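Local coordinates for protein glucoamylase (Thermoanaerobacterium thermosaccharolyticum, PDB 1LF6) that hydrolyses terminal alpha-1,4-linked glucose units one after another from the non-reducing ends of glucan chains, releasing beta-D-glucose, at residues A547-L553 and Y609-A613; L537-R541 and E605-Y609; L542-S546 and K680-A684; L496-Y502 and I552-V558; V559-I563 and W573-N577. One frame throughout, in Å; residues are numbered along the deposited sequence.

Contact 1 (A547-L553 and Y609-A613)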
# COMPACT_ATOMS: atom_id res chain seq x y z
N ALA A 547 -24.88 -18.69 2.77
CA ALA A 547 -24.88 -17.96 1.51
C ALA A 547 -26.26 -17.91 0.86
O ALA A 547 -26.56 -16.98 0.11
CB ALA A 547 -23.86 -18.58 0.55
N ASP A 548 -27.12 -18.89 1.15
CA ASP A 548 -28.45 -18.91 0.56
C ASP A 548 -29.55 -18.41 1.51
O ASP A 548 -30.74 -18.61 1.25
CB ASP A 548 -28.80 -20.31 0.06
CG ASP A 548 -28.86 -21.33 1.17
OD1 ASP A 548 -28.74 -20.94 2.35
OD2 ASP A 548 -29.02 -22.53 0.86
N ASP A 549 -29.16 -17.78 2.60
CA ASP A 549 -30.12 -17.23 3.55
C ASP A 549 -30.93 -16.17 2.80
O ASP A 549 -30.36 -15.25 2.22
CB ASP A 549 -29.38 -16.60 4.73
CG ASP A 549 -30.31 -16.10 5.82
OD1 ASP A 549 -29.95 -16.22 7.01
OD2 ASP A 549 -31.40 -15.58 5.49
N PRO A 550 -32.27 -16.29 2.79
CA PRO A 550 -33.08 -15.29 2.07
C PRO A 550 -32.81 -13.83 2.46
O PRO A 550 -33.04 -12.92 1.67
CB PRO A 550 -34.51 -15.74 2.36
CG PRO A 550 -34.40 -16.50 3.66
CD PRO A 550 -33.12 -17.27 3.48
N LYS A 551 -32.31 -13.60 3.68
CA LYS A 551 -32.01 -12.23 4.09
C LYS A 551 -30.79 -11.73 3.32
O LYS A 551 -30.71 -10.55 2.97
CB LYS A 551 -31.76 -12.16 5.61
CG LYS A 551 -33.01 -12.44 6.45
CD LYS A 551 -32.80 -12.06 7.90
CE LYS A 551 -34.08 -12.19 8.73
NZ LYS A 551 -34.53 -13.61 8.84
N ILE A 552 -29.85 -12.63 3.07
CA ILE A 552 -28.65 -12.31 2.31
C ILE A 552 -29.04 -12.01 0.86
O ILE A 552 -28.61 -11.02 0.28
CB ILE A 552 -27.64 -13.48 2.31
CG1 ILE A 552 -27.08 -13.69 3.72
CG2 ILE A 552 -26.53 -13.23 1.29
CD1 ILE A 552 -26.30 -12.50 4.26
N LEU A 553 -29.87 -12.87 0.28
CA LEU A 553 -30.32 -12.69 -1.10
C LEU A 553 -31.08 -11.38 -1.28
O LEU A 553 -30.88 -10.67 -2.26
CB LEU A 553 -31.19 -13.87 -1.54
CG LEU A 553 -30.47 -15.20 -1.86
CD1 LEU A 553 -29.44 -14.97 -2.95
CD2 LEU A 553 -29.80 -15.74 -0.63
N TYR A 609 -18.03 -14.47 -2.06
CA TYR A 609 -19.39 -14.83 -1.67
C TYR A 609 -19.97 -15.80 -2.70
O TYR A 609 -20.63 -16.78 -2.34
CB TYR A 609 -20.30 -13.61 -1.56
CG TYR A 609 -21.77 -14.00 -1.65
CD1 TYR A 609 -22.45 -13.94 -2.86
CD2 TYR A 609 -22.44 -14.51 -0.54
CE1 TYR A 609 -23.76 -14.40 -2.98
CE2 TYR A 609 -23.75 -14.98 -0.64
CZ TYR A 609 -24.41 -14.92 -1.87
OH TYR A 609 -25.70 -15.40 -1.99
N GLU A 610 -19.73 -15.52 -3.97
CA GLU A 610 -20.26 -16.37 -5.03
C GLU A 610 -19.78 -17.81 -4.86
O GLU A 610 -20.54 -18.75 -5.09
CB GLU A 610 -19.87 -15.82 -6.40
CG GLU A 610 -20.55 -14.48 -6.74
CD GLU A 610 -22.07 -14.57 -6.77
OE1 GLU A 610 -22.59 -15.54 -7.36
OE2 GLU A 610 -22.75 -13.67 -6.23
N ILE A 611 -18.52 -17.99 -4.45
CA ILE A 611 -18.00 -19.33 -4.23
C ILE A 611 -18.81 -19.99 -3.11
O ILE A 611 -19.22 -21.15 -3.23
CB ILE A 611 -16.50 -19.30 -3.83
CG1 ILE A 611 -15.66 -18.79 -5.01
CG2 ILE A 611 -16.03 -20.70 -3.41
CD1 ILE A 611 -14.17 -18.70 -4.73
N ALA A 612 -19.04 -19.24 -2.04
CA ALA A 612 -19.83 -19.75 -0.91
C ALA A 612 -21.21 -20.17 -1.41
O ALA A 612 -21.80 -21.12 -0.89
CB ALA A 612 -19.97 -18.67 0.15
N ALA A 613 -21.71 -19.47 -2.42
CA ALA A 613 -23.02 -19.76 -2.99
C ALA A 613 -22.97 -20.90 -4.01
O ALA A 613 -23.95 -21.17 -4.69
CB ALA A 613 -23.61 -18.51 -3.63

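Contact 2 (L537-R541 and E605-Y609)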
# COMPACT_ATOMS: atom_id res chain seq x y z
N LEU A 537 -21.70 -8.93 3.45
CA LEU A 537 -21.29 -10.25 2.95
C LEU A 537 -20.28 -10.90 3.89
O LEU A 537 -19.94 -12.07 3.72
CB LEU A 537 -20.72 -10.16 1.53
CG LEU A 537 -21.73 -9.88 0.41
CD1 LEU A 537 -21.00 -9.76 -0.92
CD2 LEU A 537 -22.78 -11.00 0.36
N GLU A 538 -19.79 -10.13 4.86
CA GLU A 538 -18.84 -10.65 5.83
C GLU A 538 -19.53 -11.73 6.65
O GLU A 538 -18.88 -12.64 7.17
CB GLU A 538 -18.35 -9.54 6.75
CG GLU A 538 -17.31 -8.63 6.12
CD GLU A 538 -15.99 -9.34 5.91
OE1 GLU A 538 -15.84 -10.07 4.91
OE2 GLU A 538 -15.10 -9.16 6.77
N LEU A 539 -20.85 -11.60 6.75
CA LEU A 539 -21.67 -12.56 7.49
C LEU A 539 -21.47 -13.96 6.92
O LEU A 539 -21.29 -14.92 7.67
CB LEU A 539 -23.16 -12.19 7.39
CG LEU A 539 -23.67 -10.99 8.20
CD1 LEU A 539 -25.02 -10.55 7.66
CD2 LEU A 539 -23.77 -11.36 9.68
N VAL A 540 -21.49 -14.08 5.60
CA VAL A 540 -21.30 -15.38 4.95
C VAL A 540 -19.81 -15.76 4.89
O VAL A 540 -19.44 -16.91 5.11
CB VAL A 540 -21.90 -15.38 3.52
CG1 VAL A 540 -23.37 -14.94 3.57
CG2 VAL A 540 -21.12 -14.47 2.62
N ARG A 541 -18.96 -14.78 4.58
CA ARG A 541 -17.52 -14.98 4.51
C ARG A 541 -16.97 -15.62 5.79
O ARG A 541 -16.11 -16.50 5.75
CB ARG A 541 -16.82 -13.64 4.27
CG ARG A 541 -15.31 -13.71 4.11
CD ARG A 541 -14.89 -14.61 2.96
NE ARG A 541 -13.48 -14.42 2.62
CZ ARG A 541 -13.00 -13.43 1.87
NH1 ARG A 541 -11.70 -13.34 1.64
NH2 ARG A 541 -13.82 -12.54 1.32
N GLU A 605 -14.39 -9.53 -2.85
CA GLU A 605 -15.25 -10.02 -1.78
C GLU A 605 -16.54 -10.62 -2.33
O GLU A 605 -17.03 -11.61 -1.79
CB GLU A 605 -15.56 -8.92 -0.76
CG GLU A 605 -14.38 -8.59 0.15
CD GLU A 605 -14.78 -7.81 1.40
OE1 GLU A 605 -13.88 -7.42 2.17
OE2 GLU A 605 -15.99 -7.58 1.61
N ARG A 606 -17.09 -10.04 -3.40
CA ARG A 606 -18.31 -10.58 -3.99
C ARG A 606 -18.00 -11.94 -4.61
O ARG A 606 -18.81 -12.87 -4.55
CB ARG A 606 -18.86 -9.66 -5.09
CG ARG A 606 -19.94 -10.33 -5.94
CD ARG A 606 -21.19 -10.71 -5.13
NE ARG A 606 -22.06 -9.56 -4.95
CZ ARG A 606 -23.26 -9.42 -5.52
NH1 ARG A 606 -23.96 -8.33 -5.29
NH2 ARG A 606 -23.77 -10.38 -6.27
N GLY A 607 -16.82 -12.04 -5.22
CA GLY A 607 -16.41 -13.29 -5.83
C GLY A 607 -16.33 -14.38 -4.78
O GLY A 607 -16.73 -15.52 -5.01
N MET A 608 -15.82 -14.01 -3.61
CA MET A 608 -15.70 -14.97 -2.52
C MET A 608 -17.09 -15.40 -2.06
O MET A 608 -17.31 -16.57 -1.73
CB MET A 608 -14.91 -14.36 -1.36
CG MET A 608 -13.42 -14.27 -1.63
SD MET A 608 -12.65 -15.88 -1.99
CE MET A 608 -12.58 -16.60 -0.37
N TYR A 609 -18.03 -14.47 -2.06
CA TYR A 609 -19.39 -14.83 -1.67
C TYR A 609 -19.97 -15.80 -2.70
O TYR A 609 -20.63 -16.78 -2.34
CB TYR A 609 -20.30 -13.61 -1.56
CG TYR A 609 -21.77 -14.00 -1.65
CD1 TYR A 609 -22.45 -13.94 -2.86
CD2 TYR A 609 -22.44 -14.51 -0.54
CE1 TYR A 609 -23.76 -14.40 -2.98
CE2 TYR A 609 -23.75 -14.98 -0.64
CZ TYR A 609 -24.41 -14.92 -1.87
OH TYR A 609 -25.70 -15.40 -1.99
O HOH W 1 -17.02 -9.84 2.59
O HOH W 2 -16.70 -12.14 0.84

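Contact 3 (L542-S546 and K680-A684)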
# COMPACT_ATOMS: atom_id res chain seq x y z
N LEU A 542 -17.49 -15.18 6.93
CA LEU A 542 -17.04 -15.70 8.23
C LEU A 542 -17.79 -16.93 8.73
O LEU A 542 -17.47 -17.46 9.79
CB LEU A 542 -17.11 -14.59 9.28
CG LEU A 542 -16.02 -13.52 9.15
CD1 LEU A 542 -16.45 -12.24 9.85
CD2 LEU A 542 -14.73 -14.07 9.76
N GLY A 543 -18.77 -17.40 7.96
CA GLY A 543 -19.55 -18.57 8.35
C GLY A 543 -20.60 -18.32 9.41
O GLY A 543 -21.03 -19.25 10.12
N VAL A 544 -21.03 -17.07 9.52
CA VAL A 544 -22.04 -16.67 10.50
C VAL A 544 -23.44 -16.84 9.93
O VAL A 544 -24.38 -17.17 10.66
CB VAL A 544 -21.79 -15.21 10.95
CG1 VAL A 544 -22.88 -14.76 11.90
CG2 VAL A 544 -20.43 -15.12 11.63
N LYS A 545 -23.58 -16.60 8.62
CA LYS A 545 -24.86 -16.75 7.93
C LYS A 545 -24.64 -17.61 6.68
O LYS A 545 -23.53 -17.65 6.15
CB LYS A 545 -25.41 -15.38 7.51
CG LYS A 545 -25.81 -14.48 8.68
CD LYS A 545 -27.05 -15.01 9.40
CE LYS A 545 -27.47 -14.08 10.54
NZ LYS A 545 -28.72 -14.54 11.22
N SER A 546 -25.68 -18.31 6.23
CA SER A 546 -25.59 -19.16 5.05
C SER A 546 -25.66 -18.32 3.78
O SER A 546 -26.42 -17.36 3.73
CB SER A 546 -26.73 -20.18 5.03
OG SER A 546 -26.76 -20.91 6.24
N LYS A 680 -19.42 -24.37 10.80
CA LYS A 680 -20.09 -25.57 11.26
C LYS A 680 -21.17 -25.31 12.30
O LYS A 680 -22.19 -25.99 12.33
CB LYS A 680 -19.06 -26.57 11.81
CG LYS A 680 -18.31 -27.32 10.70
CD LYS A 680 -17.20 -28.19 11.26
CE LYS A 680 -16.09 -27.35 11.89
NZ LYS A 680 -14.97 -28.17 12.42
N ARG A 681 -20.96 -24.31 13.14
CA ARG A 681 -21.92 -23.99 14.19
C ARG A 681 -23.12 -23.16 13.74
O ARG A 681 -24.23 -23.35 14.24
CB ARG A 681 -21.22 -23.26 15.33
CG ARG A 681 -22.04 -23.19 16.61
CD ARG A 681 -21.31 -22.43 17.71
NE ARG A 681 -22.08 -22.45 18.95
CZ ARG A 681 -22.24 -23.53 19.71
NH1 ARG A 681 -22.96 -23.46 20.82
NH2 ARG A 681 -21.68 -24.68 19.36
N TYR A 682 -22.91 -22.27 12.78
CA TYR A 682 -23.99 -21.38 12.34
C TYR A 682 -24.50 -21.52 10.92
O TYR A 682 -25.69 -21.32 10.68
CB TYR A 682 -23.54 -19.93 12.55
CG TYR A 682 -23.11 -19.62 13.96
CD1 TYR A 682 -24.04 -19.56 15.00
CD2 TYR A 682 -21.77 -19.37 14.26
CE1 TYR A 682 -23.64 -19.25 16.30
CE2 TYR A 682 -21.36 -19.06 15.56
CZ TYR A 682 -22.31 -18.99 16.57
OH TYR A 682 -21.93 -18.62 17.84
N VAL A 683 -23.62 -21.85 9.99
CA VAL A 683 -24.01 -21.96 8.59
C VAL A 683 -24.13 -23.37 8.02
O VAL A 683 -24.82 -23.56 7.02
CB VAL A 683 -23.03 -21.15 7.71
CG1 VAL A 683 -23.41 -21.28 6.24
CG2 VAL A 683 -23.06 -19.71 8.13
N ALA A 684 -23.48 -24.34 8.64
CA ALA A 684 -23.54 -25.72 8.16
C ALA A 684 -24.99 -26.19 8.06
O ALA A 684 -25.89 -25.47 8.54
CB ALA A 684 -22.75 -26.63 9.09
OXT ALA A 684 -25.21 -27.29 7.51

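Contact 4 (L496-Y502 and I552-V558)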
# COMPACT_ATOMS: atom_id res chain seq x y z
N LEU A 496 -35.61 1.28 0.14
CA LEU A 496 -35.05 0.65 -1.04
C LEU A 496 -35.71 -0.67 -1.41
O LEU A 496 -36.13 -1.43 -0.54
CB LEU A 496 -33.54 0.42 -0.86
CG LEU A 496 -32.67 1.66 -0.63
CD1 LEU A 496 -31.24 1.24 -0.36
CD2 LEU A 496 -32.74 2.57 -1.86
N GLY A 497 -35.81 -0.92 -2.72
CA GLY A 497 -36.41 -2.14 -3.23
C GLY A 497 -37.65 -2.59 -2.49
O GLY A 497 -38.57 -1.81 -2.24
N ASN A 498 -37.67 -3.88 -2.13
CA ASN A 498 -38.80 -4.46 -1.41
C ASN A 498 -38.80 -4.10 0.08
O ASN A 498 -39.59 -4.63 0.86
CB ASN A 498 -38.81 -5.98 -1.59
CG ASN A 498 -37.76 -6.67 -0.73
OD1 ASN A 498 -36.89 -6.03 -0.15
ND2 ASN A 498 -37.85 -8.00 -0.66
N GLY A 499 -37.89 -3.21 0.47
CA GLY A 499 -37.80 -2.77 1.86
C GLY A 499 -37.21 -3.74 2.87
O GLY A 499 -37.16 -3.45 4.06
N GLN A 500 -36.73 -4.88 2.39
CA GLN A 500 -36.15 -5.90 3.25
C GLN A 500 -34.67 -6.12 2.93
O GLN A 500 -34.34 -6.57 1.83
CB GLN A 500 -36.90 -7.22 3.07
CG GLN A 500 -38.37 -7.15 3.47
CD GLN A 500 -39.22 -8.14 2.71
OE1 GLN A 500 -39.79 -7.82 1.66
NE2 GLN A 500 -39.31 -9.37 3.22
N TYR A 501 -33.80 -5.81 3.89
CA TYR A 501 -32.36 -5.96 3.69
C TYR A 501 -31.54 -5.54 4.90
O TYR A 501 -32.01 -4.79 5.76
CB TYR A 501 -31.91 -5.11 2.50
CG TYR A 501 -32.41 -3.67 2.53
CD1 TYR A 501 -33.62 -3.31 1.95
CD2 TYR A 501 -31.65 -2.66 3.14
CE1 TYR A 501 -34.07 -1.99 1.96
CE2 TYR A 501 -32.09 -1.33 3.15
CZ TYR A 501 -33.31 -1.01 2.55
OH TYR A 501 -33.73 0.30 2.51
N TYR A 502 -30.30 -6.04 4.98
CA TYR A 502 -29.41 -5.64 6.06
C TYR A 502 -28.97 -4.23 5.69
O TYR A 502 -28.70 -3.95 4.52
CB TYR A 502 -28.15 -6.52 6.12
CG TYR A 502 -28.37 -7.92 6.66
CD1 TYR A 502 -28.36 -9.03 5.82
CD2 TYR A 502 -28.61 -8.12 8.02
CE1 TYR A 502 -28.58 -10.31 6.32
CE2 TYR A 502 -28.83 -9.40 8.53
CZ TYR A 502 -28.82 -10.49 7.67
OH TYR A 502 -29.08 -11.75 8.17
N ILE A 552 -29.85 -12.63 3.07
CA ILE A 552 -28.65 -12.31 2.31
C ILE A 552 -29.04 -12.01 0.86
O ILE A 552 -28.61 -11.02 0.28
CB ILE A 552 -27.64 -13.48 2.31
CG1 ILE A 552 -27.08 -13.69 3.72
CG2 ILE A 552 -26.53 -13.23 1.29
CD1 ILE A 552 -26.30 -12.50 4.26
N LEU A 553 -29.87 -12.87 0.28
CA LEU A 553 -30.32 -12.69 -1.10
C LEU A 553 -31.08 -11.38 -1.28
O LEU A 553 -30.88 -10.67 -2.26
CB LEU A 553 -31.19 -13.87 -1.54
CG LEU A 553 -30.47 -15.20 -1.86
CD1 LEU A 553 -29.44 -14.97 -2.95
CD2 LEU A 553 -29.80 -15.74 -0.63
N ASN A 554 -31.94 -11.05 -0.31
CA ASN A 554 -32.71 -9.82 -0.37
C ASN A 554 -31.80 -8.60 -0.37
O ASN A 554 -32.02 -7.63 -1.09
CB ASN A 554 -33.66 -9.72 0.83
CG ASN A 554 -34.87 -10.64 0.71
OD1 ASN A 554 -35.60 -10.85 1.69
ND2 ASN A 554 -35.10 -11.17 -0.48
N THR A 555 -30.76 -8.65 0.46
CA THR A 555 -29.82 -7.55 0.58
C THR A 555 -29.06 -7.40 -0.73
O THR A 555 -28.85 -6.29 -1.22
CB THR A 555 -28.83 -7.80 1.74
OG1 THR A 555 -29.57 -8.05 2.95
CG2 THR A 555 -27.94 -6.60 1.95
N LEU A 556 -28.66 -8.53 -1.30
CA LEU A 556 -27.93 -8.57 -2.56
C LEU A 556 -28.69 -7.79 -3.65
O LEU A 556 -28.10 -7.04 -4.43
CB LEU A 556 -27.74 -10.02 -2.99
CG LEU A 556 -26.34 -10.60 -3.18
CD1 LEU A 556 -25.39 -10.12 -2.10
CD2 LEU A 556 -26.43 -12.13 -3.16
N LYS A 557 -30.01 -7.97 -3.69
CA LYS A 557 -30.85 -7.29 -4.68
C LYS A 557 -30.77 -5.78 -4.54
O LYS A 557 -30.65 -5.07 -5.53
CB LYS A 557 -32.31 -7.72 -4.55
CG LYS A 557 -32.57 -9.20 -4.73
CD LYS A 557 -34.07 -9.48 -4.80
CE LYS A 557 -34.36 -10.97 -4.73
NZ LYS A 557 -33.99 -11.53 -3.39
N VAL A 558 -30.84 -5.30 -3.30
CA VAL A 558 -30.78 -3.87 -3.04
C VAL A 558 -29.39 -3.32 -3.31
O VAL A 558 -29.24 -2.22 -3.88
CB VAL A 558 -31.18 -3.57 -1.58
CG1 VAL A 558 -31.05 -2.09 -1.30
CG2 VAL A 558 -32.62 -4.02 -1.34
O HOH W 3 -34.50 -6.79 -1.27

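Contact 5 (V559-I563 and W573-N577)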
# COMPACT_ATOMS: atom_id res chain seq x y z
N VAL A 559 -28.36 -4.06 -2.91
CA VAL A 559 -26.99 -3.64 -3.13
C VAL A 559 -26.67 -3.52 -4.63
O VAL A 559 -26.11 -2.52 -5.06
CB VAL A 559 -26.00 -4.62 -2.47
CG1 VAL A 559 -24.59 -4.35 -2.97
CG2 VAL A 559 -26.06 -4.46 -0.96
N ASP A 560 -27.03 -4.54 -5.41
CA ASP A 560 -26.75 -4.49 -6.84
C ASP A 560 -27.59 -3.46 -7.59
O ASP A 560 -27.18 -2.97 -8.64
CB ASP A 560 -26.94 -5.88 -7.46
CG ASP A 560 -25.86 -6.86 -7.01
OD1 ASP A 560 -24.85 -6.40 -6.46
OD2 ASP A 560 -26.03 -8.08 -7.23
N SER A 561 -28.76 -3.12 -7.05
CA SER A 561 -29.63 -2.14 -7.69
C SER A 561 -29.19 -0.72 -7.37
O SER A 561 -29.53 0.22 -8.09
CB SER A 561 -31.07 -2.31 -7.22
OG SER A 561 -31.56 -3.60 -7.57
N THR A 562 -28.42 -0.55 -6.30
CA THR A 562 -28.01 0.80 -5.91
C THR A 562 -26.53 1.14 -5.98
O THR A 562 -26.18 2.28 -6.28
CB THR A 562 -28.50 1.10 -4.47
OG1 THR A 562 -27.81 0.25 -3.54
CG2 THR A 562 -29.99 0.82 -4.34
N ILE A 563 -25.65 0.18 -5.70
CA ILE A 563 -24.23 0.50 -5.70
C ILE A 563 -23.33 -0.45 -6.49
O ILE A 563 -22.14 -0.58 -6.19
CB ILE A 563 -23.70 0.62 -4.26
CG1 ILE A 563 -24.00 -0.65 -3.47
CG2 ILE A 563 -24.35 1.83 -3.57
CD1 ILE A 563 -23.46 -0.65 -2.05
N TRP A 573 -18.21 -2.56 -6.90
CA TRP A 573 -19.20 -1.92 -6.06
C TRP A 573 -18.63 -0.76 -5.25
O TRP A 573 -17.42 -0.70 -5.02
CB TRP A 573 -19.78 -2.93 -5.07
CG TRP A 573 -20.62 -4.00 -5.68
CD1 TRP A 573 -21.98 -4.09 -5.62
CD2 TRP A 573 -20.18 -5.11 -6.48
NE1 TRP A 573 -22.42 -5.18 -6.33
CE2 TRP A 573 -21.34 -5.82 -6.87
CE3 TRP A 573 -18.92 -5.57 -6.91
CZ2 TRP A 573 -21.28 -6.97 -7.67
CZ3 TRP A 573 -18.86 -6.71 -7.70
CH2 TRP A 573 -20.04 -7.40 -8.07
N TYR A 574 -19.49 0.17 -4.84
CA TYR A 574 -19.09 1.29 -3.98
C TYR A 574 -19.16 0.68 -2.58
O TYR A 574 -19.81 -0.35 -2.39
CB TYR A 574 -20.11 2.44 -4.03
CG TYR A 574 -20.21 3.17 -5.34
CD1 TYR A 574 -19.31 4.17 -5.67
CD2 TYR A 574 -21.23 2.87 -6.25
CE1 TYR A 574 -19.42 4.87 -6.87
CE2 TYR A 574 -21.35 3.56 -7.45
CZ TYR A 574 -20.44 4.56 -7.76
OH TYR A 574 -20.56 5.25 -8.94
N ARG A 575 -18.52 1.32 -1.60
CA ARG A 575 -18.55 0.83 -0.22
C ARG A 575 -19.95 0.97 0.37
O ARG A 575 -20.35 0.17 1.21
CB ARG A 575 -17.58 1.64 0.65
CG ARG A 575 -16.18 1.75 0.10
CD ARG A 575 -15.52 3.01 0.66
NE ARG A 575 -14.86 2.81 1.93
CZ ARG A 575 -14.57 3.79 2.79
NH1 ARG A 575 -13.94 3.50 3.92
NH2 ARG A 575 -14.93 5.03 2.53
N TYR A 576 -20.68 1.99 -0.07
CA TYR A 576 -22.05 2.26 0.39
C TYR A 576 -22.56 3.50 -0.33
O TYR A 576 -21.77 4.27 -0.87
CB TYR A 576 -22.09 2.48 1.91
CG TYR A 576 -21.18 3.58 2.41
CD1 TYR A 576 -21.56 4.93 2.35
CD2 TYR A 576 -19.91 3.29 2.92
CE1 TYR A 576 -20.71 5.94 2.79
CE2 TYR A 576 -19.05 4.30 3.36
CZ TYR A 576 -19.46 5.62 3.29
OH TYR A 576 -18.61 6.62 3.71
N ASN A 577 -23.88 3.70 -0.36
CA ASN A 577 -24.44 4.86 -1.04
C ASN A 577 -23.99 6.16 -0.40
O ASN A 577 -23.93 6.27 0.83
CB ASN A 577 -25.98 4.83 -1.04
CG ASN A 577 -26.55 3.49 -0.67
OD1 ASN A 577 -26.28 2.96 0.41
ND2 ASN A 577 -27.34 2.92 -1.57

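Contact 1 (A547-L553 and Y609-A613)
Ala547 and Tyr609 make the tight part of this contact, the alanine offering both its carbonyl and its methyl to one tyrosine. Tyr609 OH donates to Ala547 O at 2.8 Å, the only hydrogen bond between the two segments; the hydroxyl approaches with a C=O...donor angle of 145°, tilted somewhat from the carbonyl plane. CG of Tyr609 stands anti to the backbone N (chi1 160°), which lets the ring reach out from helix 600-612 until its hydroxyl meets the loop. Beside the bond, Ala547 CB nestles in the helix's last turn, 3.6 Å from Ala612 O and 3.9 Å from Ala612 CB, with Tyr609 CE2 closing in at 3.8 Å. Ile552 CG2 approaches the same CE2 obliquely, while Leu553 CD1 comes up to Tyr609 OH at 3.9 Å.

The other side is looser and faces solvent. Asp548 and Pro550 are exposed, and Asp549 bonds within its own segment: as N-cap of helix 550-562 it accepts from Lys551 N through OD2 at 2.8 Å, on the anti side, well out of the carboxylate plane.

A small methyl lets the loop come close to the end of helix 600-612, and the buried tyrosine hydroxyl finds an acceptor in a backbone carbonyl. The contact is thus apolar packing fixed by one directional bond, with no charge crossing it.

Contact 2 (L537-R541 and E605-Y609)
Leu537 crosses Tyr609 at about a right angle, its CD2 lying 4.1 Å from the ring centroid and 30° off the normal, an off-centre CH-pi contact. Val540 comes to the same ring from its edge, presenting CG2 to CD2, although the model crowds that methyl and its exact place is doubtful.

Arg541 and Met608 meet face-on. The Arg541 guanidinium has Met608 CG over one face, 3.4 Å above the plane and shifted toward the rim. A trans first torsion (chi1 -178°) followed by a bend at chi2 brings the group over to the methionine. A water in the guanidinium plane links Arg541 NH2, at 2.9 Å, to Glu605 O; the charge itself is met by Asp673 and Glu658.

Glu538 and Glu605 hold their carboxylates nearly parallel, planes 16° apart. OE1 and OE2 would probably repel at 4.1 Å, but a second water donates to both, at 2.6 Å to Glu538 OE1 and 2.7 Å to Glu605 OE2, and Arg436 forms a salt bridge with Glu605.

The short helix 538-541 is thus laid against helix 600-612, with helix 653-668 touching Met608, helix 550-562 touching Tyr609, and helix 445-464 behind Glu538 and Leu539.

Contact 3 (L542-S546 and K680-A684)
Ser546 OG reaches Val683 O at 3.4 Å, a weak hydrogen bond and the one direct bond between the two segments. The rest is a valine set against a run of backbone. Val683 CG1 lies 3.4 Å from Ser546 OG and rests on the CA of that residue, while CG2 points between the carbonyls of Gly543 and Lys545; the model puts this methyl too close to Gly543 O, so its place is doubtful. The Val683 rotamer (chi1 179°) turns one branch to the serine and the other to the carbonyls. Tyr682 adds its CB, 3.4 Å from Val544 O, and its ring, one face covered by CG of the preceding Arg681, continues to Asp479, which bonds its OH and also pairs with Arg681.

Gly543, with positive phi, ends helix 538-541 in a Schellman motif: Val544 N probably bonds to Leu539 O, and Gly543 N to Val540 O. Lys545 N is a further probable donor to Leu539 O. Beyond the turn, the carbonyls of Gly543, Val544 and Lys545 face Tyr682 and Val683; Val544 O is bonded to Gln482.

The chain's last helix, 676-682, is laid along the loop before helix 550-562, with helices 445-464 and 468-489 touching Tyr682.

Contact 4 (L496-Y502 and I552-V558)
The hydrogen bonding centres on Thr555 OG1, which accepts from Tyr502 N at 2.9 Å in a nearly straight bond (174°) and also bonds to Lys551 O one helical turn back. With OG1 anti to the carbonyl carbon (chi1 -54°), the hydroxyl serves strand and helix at once. A valine in its place would probably leave Tyr502 N, in a buried spot, without its acceptor and let the strand shift on the helix. Further out, a water sits 2.6 Å from Asn554 O and near Asn498 OD1.

The apolar contacts gather at Val558. Val558 CG1 stands over the Tyr501 ring, 4.3 Å from its centroid and 7° off the normal, a CH-pi contact over the face; the same methyl is tightly pressed by Leu496 CD1 at 3.5 Å. Val558 CG2 meets Tyr501 CD1. At the other end Ile552 CD1 touches Tyr502 CE1 at 3.8 Å.

Turns shape the first segment: a type II' turn spans Leu496 to Gly499, Asn498 OD1 takes Gln500 N from above the carbonyl plane in an Asx turn, and Tyr501 OH accepts from Leu496 N while bonding to Lys529 O.

Strand 501-502 pairs with strand 490-491, which follows helix 468-489, and this small antiparallel sheet lies on helix 550-562, whose farther side meets Tyr609 of helix 600-612.

Contact 5 (V559-I563 and W573-N577)
Trp573 NE1 gives its hydrogen to Asp560 OD1 at 2.7 Å, with an N-H...O angle of 163°. The oxygen sits at the indole edge, close to the ring plane, and is met nearly along its C-O axis; the carboxylate is turned 41° against the ring. Asp560 OD1 is also in a salt bridge with Arg606 NH1, modelled unusually short. A phenylalanine in place of Trp573 has no indole N-H, and Asp560 OD1 would probably lose the in-plane donor that helps fix its carboxylate. Val559 CG1 packs on Trp573 CD1 at 3.7 Å.

The second bond is between backbones: Ile563 O accepts from Tyr574 N at 3.1 Å, in the carbonyl plane, and Trp573 CA adds a C-H...O contact at 3.2 Å. Val559 O, inside the helix end, takes both Thr562 N and Ile563 N. Thr562 OG1 bonds back to Val558 O in its own helix; Tyr574 OH goes to Glu640 and Asn577 OD1 to Val532 N.

Ile563 fills the middle of the contact. Its CG1 stands between the backbone N and the carbonyl carbon (chi1 56°), which places CD1 against Tyr574 O, while Ile563 CG2 faces Asn577 N at 3.7 Å and Ile563 CB meets Tyr574 CD2 at 3.9 Å.

The end of helix 550-562 is thereby bound to the loop after strand 570-573, with strand 564-567 between them in sequence and helix 600-612 against the indole; the loop goes on to Tyr576, whose side chain lies about 6 Å from that of Glu435, the probable proton acceptor.

How the contacts relate
From the N terminus, segment 496-502, a turn leading into strand 501-502, opens contact 4. Before it closes on helix 550-562, contacts 2, 3 and 1 open in turn at residues 537, 542 and 547, so contact 4 crosses all three. Contact 5 follows contact 4 in series and closes a short loop nested within contacts 1, 2 and 3. Helix 600-612 then closes contacts 2 and 1 together, both using Tyr609, and the C terminus closes contact 3, which encloses contact 1 and crosses contact 2. Helix 550-562 carries contacts 1, 4 and 5, while Arg606 joins contact 2 to Asp560 of contact 5, tying this part of the helical barrel together.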